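Long-range contacts in intracellular serine protease (Bacillus licheniformis, PDB 4ZOQ), which cleaves peptide bonds sequence-specifically as a class II lanthipeptide protease of the subtilisin-like S8 family, probably acting as a serine endopeptidase: residues I309-A314 with Y326-V331; H198-G203 with I221-P226; L168-A173 with Q281-A286. One frame throughout, in Å; residues are numbered along the deposited sequence.

Interaction 1. Residues I309-A314 with Y326-V331; sequences ILRKSA and YGYGEV
L310 and V331 open a contact between the C-terminal end of helix 303-313 and the loop leading to helix 333-338, in the C-terminal part of the subtilisin-like fold. Their methyls, L310 CD2 and V331 CG1, meet loosely at 4.4 Å, while both side chains also pack on F223 of strand 221-226 and T285 of helix 275-297. One residue on, R311 lays its aliphatic chain on Y328. Its CG lies anti to the backbone N (chi1 172°), and the chain runs across the ring of Y328 with CD over one face, 3.5 Å from the ring centroid. This is a CH-pi contact; the guanidinium plane is turned 52° from the ring. K322 makes a cation-pi contact with the same ring. S313 lies in the last turn of the helix, where its OG and N reach I309 O from opposite faces of the carbonyl plane. A water appears to bridge S313 O and E330 O, though its modelled distances are doubtfully short. The segment ends at A314, whose CB rests against Y328 O and G329 C. Facing it, the chain leaves a type II' turn from Y326 to G329, with G327 at positive phi and G329 N bonded to Y326 O. The closest approach is a CA-H...O contact, with A314 CA 3.2 Å from E330 O.

Interaction 2. Residues H198-G203 with I221-P226; sequences HVVSVG and IEFTAP
S201 O accepts two backbone N-H groups from the facing strand: E222 N gives a nearly straight bond of 2.9 Å (175° at the hydrogen), in the plane of the carbonyl, and F223 N adds a weak one of 3.5 Å. Two successive donors on one acceptor, with E222 turned to a helix-like psi of -36°, give strand 221-226 a bulge-like irregularity where it pairs with strand 200-205. These are the last two strands of the mainly parallel central sheet of the subtilisin-like fold. Beyond E222 the parallel pairing becomes regular: V202 lies beside F223 and G203 beside T224. G203 N donates to F223 O at 2.9 Å, and G203 O accepts from A225 N at 3.1 Å, the last donor tilted 27° from the carbonyl plane.

V200 CG1, anti to its backbone N, touches the edge of the F223 ring in its plane, 3.6 Å from CD2. The E222 chain crosses V200 at about a right angle, with its CB 4.0 Å from V200 CG1. Its carboxylate has partners on both oxygens: H307 NE2 bonds to OE1, while a water donates to OE2 and, more weakly, to V199 O. S201 OG bonds to E220, and V202 packs on helix 275-297, about 9 Å from the side chain of S276, the predicted charge-relay serine. On the face that carries T224, the lack of a side chain at G203 leaves T224 OG1 beside the glycine backbone; this hydroxyl is buried without a hydrogen-bond partner, 3.8 Å from G203 O.

Interaction 3. Residues L168-A173 with Q281-A286; sequences LVFSSA and QVAGTA
F170 projects from strand 168-172 onto V282, A283 and A286, packing the central sheet of the subtilisin-like fold against helix 275-297. From CB, CG is set anti to the carbonyl carbon (chi1 -63°), and the ring is directed at the helix. V282 CG1 lies 3.6 Å from CD1 and 3.5 Å from CE1 of F170, the two side chains crossing at about a right angle. From the same side of the ring plane, A283 brings both its CA and its CB to F170 CD2, at 3.8 and 3.9 Å. Farther out, the CB of A286 lies 3.6 Å from F170 CE2 and 3.7 Å from CZ. Backbone atoms V282 O and A283 N lie over one face of the ring, the nitrogen offset toward the rim. A283 and A286 present only methyls, consistent with the close approach of the ring. An alanine in place of F170 would probably leave V282 CG1 and the A286 methyl without their ring partner and open a gap between strand and helix. L168 adds a lighter touch, CD1 to A286 CB at 4.3 Å. Strand 168-172 and the helical segment 281-286 run nearly antiparallel, their N-to-C directions 161° apart, and the F170 side chain sits among V133 of strand 133-136, V200 of strand 200-205 and L310 of helix 303-313.

In the fold
All three contacts are buried, but at different depths: interaction 3 is the most central, interaction 2 lies about 9 Å from the chain centre, and interaction 1, about 15 Å out, is nearest the surface, with R311, A314 and Y328 partly exposed. Their chemistry differs too. Interaction 3 is apolar strand-on-helix packing, interaction 2 is a backbone ladder, and interaction 1 rests mainly on CH-pi and CA-H...O contacts. Interactions 2 and 3 share the sheet, V202 N probably bonding to S171 O across neighbouring strands. The loop of interaction 1 continues along the outer strand of interaction 2 through probable hydrogen bonds from Y328 N to E222 O and from T224 N to G329 O. Helices 275-297 and 303-313, consecutive in the chain, serve interactions 3 and 1.

Interaction 1. Residues I309-A314 with Y326-V331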
loop_
_atom_site.group_PDB
_atom_site.type_symbol
_atom_site.label_atom_id
_atom_site.label_comp_id
_atom_site.label_asym_id
_atom_site.label_seq_id
_atom_site.Cartn_x
_atom_site.Cartn_y
_atom_site.Cartn_z
ATOM N N ILE B 309 -1.399 15.906 -11.012
ATOM C CA ILE B 309 -2.668 15.544 -11.617
ATOM C C ILE B 309 -3.665 14.998 -10.557
ATOM O O ILE B 309 -4.829 15.402 -10.549
ATOM C CB ILE B 309 -2.443 14.536 -12.744
ATOM C CG1 ILE B 309 -1.698 15.241 -13.872
ATOM C CG2 ILE B 309 -3.774 13.996 -13.255
ATOM C CD1 ILE B 309 -1.084 14.324 -14.877
ATOM N N LEU B 310 -3.198 14.143 -9.644
ATOM C CA LEU B 310 -4.041 13.612 -8.566
ATOM C C LEU B 310 -4.583 14.713 -7.710
ATOM O O LEU B 310 -5.778 14.733 -7.368
ATOM C CB LEU B 310 -3.251 12.645 -7.671
ATOM C CG LEU B 310 -2.839 11.349 -8.373
ATOM C CD1 LEU B 310 -1.932 10.475 -7.544
ATOM C CD2 LEU B 310 -4.123 10.580 -8.713
ATOM N N ARG B 311 -3.697 15.640 -7.360
ATOM C CA ARG B 311 -4.070 16.735 -6.483
ATOM C C ARG B 311 -5.126 17.665 -7.113
ATOM O O ARG B 311 -6.140 17.938 -6.505
ATOM C CB ARG B 311 -2.822 17.506 -6.067
ATOM C CG ARG B 311 -3.105 18.782 -5.306
ATOM C CD ARG B 311 -1.823 19.334 -4.743
ATOM N NE ARG B 311 -1.051 20.098 -5.719
ATOM C CZ ARG B 311 -1.257 21.375 -6.035
ATOM N NH1 ARG B 311 -2.255 22.062 -5.482
ATOM N NH2 ARG B 311 -0.459 21.951 -6.928
ATOM N N LYS B 312 -4.940 18.073 -8.356
ATOM C CA LYS B 312 -5.877 19.011 -8.947
ATOM C C LYS B 312 -7.218 18.387 -9.319
ATOM O O LYS B 312 -8.211 19.094 -9.447
ATOM C CB LYS B 312 -5.268 19.661 -10.194
ATOM C CG LYS B 312 -4.136 20.608 -9.881
ATOM C CD LYS B 312 -4.762 21.947 -9.447
ATOM C CE LYS B 312 -3.761 23.094 -9.450
ATOM N NZ LYS B 312 -4.197 24.178 -8.526
ATOM N N SER B 313 -7.272 17.067 -9.462
ATOM C CA SER B 313 -8.529 16.428 -9.835
ATOM C C SER B 313 -9.346 15.931 -8.633
ATOM O O SER B 313 -10.458 15.425 -8.786
ATOM C CB SER B 313 -8.262 15.281 -10.814
ATOM O OG SER B 313 -7.382 14.313 -10.283
ATOM N N ALA B 314 -8.771 16.022 -7.449
ATOM C CA ALA B 314 -9.440 15.520 -6.260
ATOM C C ALA B 314 -10.660 16.360 -5.887
ATOM O O ALA B 314 -10.661 17.561 -6.036
ATOM C CB ALA B 314 -8.465 15.456 -5.076
ATOM N N TYR B 326 -9.546 15.010 5.025
ATOM C CA TYR B 326 -9.546 14.515 3.660
ATOM C C TYR B 326 -8.258 14.782 2.906
ATOM O O TYR B 326 -8.149 14.386 1.764
ATOM C CB TYR B 326 -10.679 15.171 2.853
ATOM C CG TYR B 326 -12.028 14.940 3.434
ATOM C CD1 TYR B 326 -12.749 13.790 3.138
ATOM C CD2 TYR B 326 -12.584 15.872 4.311
ATOM C CE1 TYR B 326 -13.975 13.588 3.683
ATOM C CE2 TYR B 326 -13.807 15.678 4.860
ATOM C CZ TYR B 326 -14.498 14.541 4.548
ATOM O OH TYR B 326 -15.723 14.340 5.115
ATOM N N GLY B 327 -7.313 15.515 3.490
ATOM C CA GLY B 327 -6.152 15.948 2.714
ATOM C C GLY B 327 -6.593 16.851 1.560
ATOM O O GLY B 327 -7.507 17.664 1.715
ATOM N N TYR B 328 -6.012 16.676 0.382
ATOM C CA TYR B 328 -6.434 17.449 -0.793
ATOM C C TYR B 328 -7.828 17.043 -1.236
ATOM O O TYR B 328 -8.416 17.706 -2.075
ATOM C CB TYR B 328 -5.474 17.259 -1.967
ATOM C CG TYR B 328 -4.100 17.821 -1.735
ATOM C CD1 TYR B 328 -3.900 19.197 -1.658
ATOM C CD2 TYR B 328 -3.003 16.989 -1.570
ATOM C CE1 TYR B 328 -2.650 19.728 -1.438
ATOM C CE2 TYR B 328 -1.735 17.514 -1.339
ATOM C CZ TYR B 328 -1.569 18.886 -1.273
ATOM O OH TYR B 328 -0.322 19.427 -1.047
ATOM N N GLY B 329 -8.328 15.915 -0.729
ATOM C CA GLY B 329 -9.686 15.487 -1.039
ATOM C C GLY B 329 -9.798 14.087 -1.634
ATOM O O GLY B 329 -8.830 13.287 -1.642
ATOM N N GLU B 330 -10.980 13.784 -2.154
ATOM C CA GLU B 330 -11.240 12.466 -2.710
ATOM C C GLU B 330 -10.774 12.333 -4.140
ATOM O O GLU B 330 -11.140 13.146 -5.009
ATOM C CB GLU B 330 -12.718 12.147 -2.655
ATOM C CG GLU B 330 -13.066 10.750 -3.148
ATOM C CD GLU B 330 -14.541 10.488 -2.973
ATOM O OE1 GLU B 330 -15.170 11.314 -2.288
ATOM O OE2 GLU B 330 -15.068 9.466 -3.454
ATOM N N VAL B 331 -9.905 11.352 -4.353
ATOM C CA VAL B 331 -9.438 10.992 -5.680
ATOM C C VAL B 331 -10.548 10.396 -6.548
ATOM O O VAL B 331 -11.299 9.551 -6.103
ATOM C CB VAL B 331 -8.252 9.983 -5.602
ATOM C CG1 VAL B 331 -7.961 9.360 -6.981
ATOM C CG2 VAL B 331 -7.029 10.683 -5.052
HETATM O O HOH W 1 -11.665 13.717 -7.464
#

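Interaction 2. Residues H198-G203 with I221-P226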
loop_
_atom_site.group_PDB
_atom_site.type_symbol
_atom_site.label_atom_id
_atom_site.label_comp_id
_atom_site.label_asym_id
_atom_site.label_seq_id
_atom_site.Cartn_x
_atom_site.Cartn_y
_atom_site.Cartn_z
ATOM N N HIS B 198 7.657 11.829 1.241
ATOM C CA HIS B 198 7.605 11.125 -0.046
ATOM C C HIS B 198 6.684 9.875 -0.015
ATOM O O HIS B 198 6.603 9.113 -0.973
ATOM C CB HIS B 198 9.004 10.743 -0.513
ATOM C CG HIS B 198 9.964 11.888 -0.531
ATOM N ND1 HIS B 198 9.805 12.984 -1.354
ATOM C CD2 HIS B 198 11.110 12.099 0.161
ATOM C CE1 HIS B 198 10.800 13.830 -1.154
ATOM N NE2 HIS B 198 11.609 13.315 -0.244
ATOM N N VAL B 199 5.994 9.653 1.091
ATOM C CA VAL B 199 4.949 8.648 1.116
ATOM C C VAL B 199 3.570 9.356 1.149
ATOM O O VAL B 199 3.347 10.265 1.953
ATOM C CB VAL B 199 5.095 7.709 2.322
ATOM C CG1 VAL B 199 3.897 6.804 2.422
ATOM C CG2 VAL B 199 6.420 6.912 2.246
ATOM N N VAL B 200 2.680 8.973 0.238
ATOM C CA VAL B 200 1.349 9.573 0.139
ATOM C C VAL B 200 0.358 8.847 1.058
ATOM O O VAL B 200 -0.065 7.715 0.773
ATOM C CB VAL B 200 0.841 9.512 -1.305
ATOM C CG1 VAL B 200 -0.537 10.165 -1.431
ATOM C CG2 VAL B 200 1.854 10.176 -2.262
ATOM N N SER B 201 -0.041 9.497 2.147
ATOM C CA SER B 201 -0.936 8.861 3.109
ATOM C C SER B 201 -2.420 8.985 2.679
ATOM O O SER B 201 -2.900 10.082 2.418
ATOM C CB SER B 201 -0.720 9.475 4.483
ATOM O OG SER B 201 -1.505 8.822 5.440
ATOM N N VAL B 202 -3.136 7.858 2.593
ATOM C CA VAL B 202 -4.496 7.837 2.051
ATOM C C VAL B 202 -5.542 7.352 3.082
ATOM O O VAL B 202 -5.426 6.243 3.629
ATOM C CB VAL B 202 -4.583 6.931 0.777
ATOM C CG1 VAL B 202 -5.982 6.915 0.186
ATOM C CG2 VAL B 202 -3.552 7.347 -0.280
ATOM N N GLY B 203 -6.562 8.179 3.311
ATOM C CA GLY B 203 -7.677 7.855 4.187
ATOM C C GLY B 203 -8.880 7.328 3.424
ATOM O O GLY B 203 -8.867 7.233 2.198
ATOM N N ILE B 221 -2.394 13.254 6.009
ATOM C CA ILE B 221 -3.374 12.759 5.045
ATOM C C ILE B 221 -3.301 13.610 3.778
ATOM O O ILE B 221 -3.383 14.845 3.866
ATOM C CB ILE B 221 -4.797 12.847 5.544
ATOM C CG1 ILE B 221 -4.979 12.229 6.931
ATOM C CG2 ILE B 221 -5.749 12.231 4.494
ATOM C CD1 ILE B 221 -4.795 10.767 7.007
ATOM N N GLU B 222 -3.121 12.979 2.619
ATOM C CA GLU B 222 -3.042 13.730 1.373
ATOM C C GLU B 222 -4.246 13.545 0.500
ATOM O O GLU B 222 -4.651 14.470 -0.217
ATOM C CB GLU B 222 -1.814 13.349 0.550
ATOM C CG GLU B 222 -0.557 13.901 1.121
ATOM C CD GLU B 222 0.538 13.956 0.110
ATOM O OE1 GLU B 222 0.287 14.541 -0.966
ATOM O OE2 GLU B 222 1.622 13.391 0.374
ATOM N N PHE B 223 -4.785 12.331 0.528
ATOM C CA PHE B 223 -5.943 12.012 -0.267
ATOM C C PHE B 223 -6.856 11.070 0.484
ATOM O O PHE B 223 -6.502 10.462 1.482
ATOM C CB PHE B 223 -5.583 11.355 -1.584
ATOM C CG PHE B 223 -4.754 12.188 -2.486
ATOM C CD1 PHE B 223 -5.316 13.241 -3.193
ATOM C CD2 PHE B 223 -3.407 11.873 -2.686
ATOM C CE1 PHE B 223 -4.554 13.987 -4.048
ATOM C CE2 PHE B 223 -2.639 12.611 -3.544
ATOM C CZ PHE B 223 -3.205 13.680 -4.231
ATOM N N THR B 224 -8.023 10.924 -0.098
ATOM C CA THR B 224 -9.039 10.045 0.383
ATOM C C THR B 224 -9.569 9.204 -0.788
ATOM O O THR B 224 -9.423 9.585 -1.962
ATOM C CB THR B 224 -10.094 10.943 1.093
ATOM O OG1 THR B 224 -9.960 10.813 2.517
ATOM C CG2 THR B 224 -11.442 10.669 0.677
ATOM N N ALA B 225 -10.110 8.026 -0.490
ATOM C CA ALA B 225 -10.785 7.235 -1.518
ATOM C C ALA B 225 -11.917 6.420 -0.871
ATOM O O ALA B 225 -11.902 6.187 0.343
ATOM C CB ALA B 225 -9.798 6.335 -2.259
ATOM N N PRO B 226 -12.924 6.032 -1.672
ATOM C CA PRO B 226 -14.054 5.322 -1.051
ATOM C C PRO B 226 -13.731 3.900 -0.551
ATOM O O PRO B 226 -13.701 2.936 -1.315
ATOM C CB PRO B 226 -15.098 5.286 -2.181
ATOM C CG PRO B 226 -14.347 5.527 -3.449
ATOM C CD PRO B 226 -13.205 6.416 -3.071
HETATM O O HOH W 2 4.021 12.493 0.380
#

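Interaction 3. Residues L168-A173 with Q281-A286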
loop_
_atom_site.group_PDB
_atom_site.type_symbol
_atom_site.label_atom_id
_atom_site.label_comp_id
_atom_site.label_asym_id
_atom_site.label_seq_id
_atom_site.Cartn_x
_atom_site.Cartn_y
_atom_site.Cartn_z
ATOM N N LEU B 168 6.208 6.590 -7.196
ATOM C CA LEU B 168 5.177 6.979 -6.237
ATOM C C LEU B 168 4.935 5.880 -5.230
ATOM O O LEU B 168 4.955 4.695 -5.576
ATOM C CB LEU B 168 3.884 7.296 -6.965
ATOM C CG LEU B 168 4.060 8.556 -7.796
ATOM C CD1 LEU B 168 3.039 8.598 -8.896
ATOM C CD2 LEU B 168 3.942 9.766 -6.889
ATOM N N VAL B 169 4.773 6.280 -3.971
ATOM C CA VAL B 169 4.470 5.346 -2.892
ATOM C C VAL B 169 3.201 5.791 -2.172
ATOM O O VAL B 169 3.151 6.863 -1.581
ATOM C CB VAL B 169 5.640 5.251 -1.881
ATOM C CG1 VAL B 169 5.318 4.256 -0.772
ATOM C CG2 VAL B 169 6.948 4.891 -2.603
ATOM N N PHE B 170 2.189 4.941 -2.200
ATOM C CA PHE B 170 0.917 5.237 -1.577
ATOM C C PHE B 170 0.765 4.324 -0.378
ATOM O O PHE B 170 1.123 3.153 -0.451
ATOM C CB PHE B 170 -0.214 5.038 -2.576
ATOM C CG PHE B 170 -0.136 5.969 -3.743
ATOM C CD1 PHE B 170 -0.618 7.267 -3.655
ATOM C CD2 PHE B 170 0.493 5.569 -4.908
ATOM C CE1 PHE B 170 -0.511 8.130 -4.717
ATOM C CE2 PHE B 170 0.599 6.425 -5.981
ATOM C CZ PHE B 170 0.093 7.711 -5.877
ATOM N N SER B 171 0.248 4.865 0.725
ATOM C CA SER B 171 0.121 4.096 1.953
ATOM C C SER B 171 -1.218 4.339 2.645
ATOM O O SER B 171 -1.734 5.442 2.623
ATOM C CB SER B 171 1.262 4.473 2.905
ATOM O OG SER B 171 1.460 3.452 3.848
ATOM N N SER B 172 -1.752 3.323 3.301
ATOM C CA SER B 172 -2.987 3.494 4.059
ATOM C C SER B 172 -2.739 4.277 5.346
ATOM O O SER B 172 -1.707 4.099 6.008
ATOM C CB SER B 172 -3.623 2.143 4.356
ATOM O OG SER B 172 -2.681 1.283 4.947
ATOM N N ALA B 173 -3.657 5.185 5.666
ATOM C CA ALA B 173 -3.464 6.077 6.798
ATOM C C ALA B 173 -3.718 5.374 8.125
ATOM O O ALA B 173 -3.286 5.829 9.162
ATOM C CB ALA B 173 -4.353 7.283 6.665
ATOM N N GLN B 281 -6.791 2.313 -4.546
ATOM C CA GLN B 281 -7.614 3.012 -5.515
ATOM C C GLN B 281 -6.854 4.213 -6.062
ATOM O O GLN B 281 -6.941 4.523 -7.239
ATOM C CB GLN B 281 -8.943 3.439 -4.916
ATOM C CG GLN B 281 -9.857 2.282 -4.613
ATOM C CD GLN B 281 -11.170 2.732 -4.011
ATOM O OE1 GLN B 281 -11.890 3.551 -4.611
ATOM N NE2 GLN B 281 -11.496 2.214 -2.816
ATOM N N VAL B 282 -6.125 4.892 -5.192
ATOM C CA VAL B 282 -5.264 5.989 -5.587
ATOM C C VAL B 282 -4.038 5.467 -6.357
ATOM O O VAL B 282 -3.629 6.050 -7.360
ATOM C CB VAL B 282 -4.818 6.816 -4.341
ATOM C CG1 VAL B 282 -3.980 8.043 -4.755
ATOM C CG2 VAL B 282 -6.033 7.231 -3.542
ATOM N N ALA B 283 -3.451 4.370 -5.888
ATOM C CA ALA B 283 -2.335 3.782 -6.605
ATOM C C ALA B 283 -2.794 3.368 -8.017
ATOM O O ALA B 283 -2.097 3.654 -9.011
ATOM C CB ALA B 283 -1.766 2.596 -5.847
ATOM N N GLY B 284 -3.981 2.746 -8.095
ATOM C CA GLY B 284 -4.572 2.349 -9.363
ATOM C C GLY B 284 -4.801 3.549 -10.261
ATOM O O GLY B 284 -4.488 3.513 -11.457
ATOM N N THR B 285 -5.297 4.633 -9.666
ATOM C CA THR B 285 -5.505 5.870 -10.410
ATOM C C THR B 285 -4.164 6.437 -10.903
ATOM O O THR B 285 -4.060 6.905 -12.046
ATOM C CB THR B 285 -6.216 6.948 -9.570
ATOM O OG1 THR B 285 -7.474 6.444 -9.080
ATOM C CG2 THR B 285 -6.467 8.202 -10.432
ATOM N N ALA B 286 -3.133 6.368 -10.063
ATOM C CA ALA B 286 -1.806 6.838 -10.472
ATOM C C ALA B 286 -1.279 6.059 -11.680
ATOM O O ALA B 286 -0.722 6.644 -12.621
ATOM C CB ALA B 286 -0.827 6.737 -9.326
#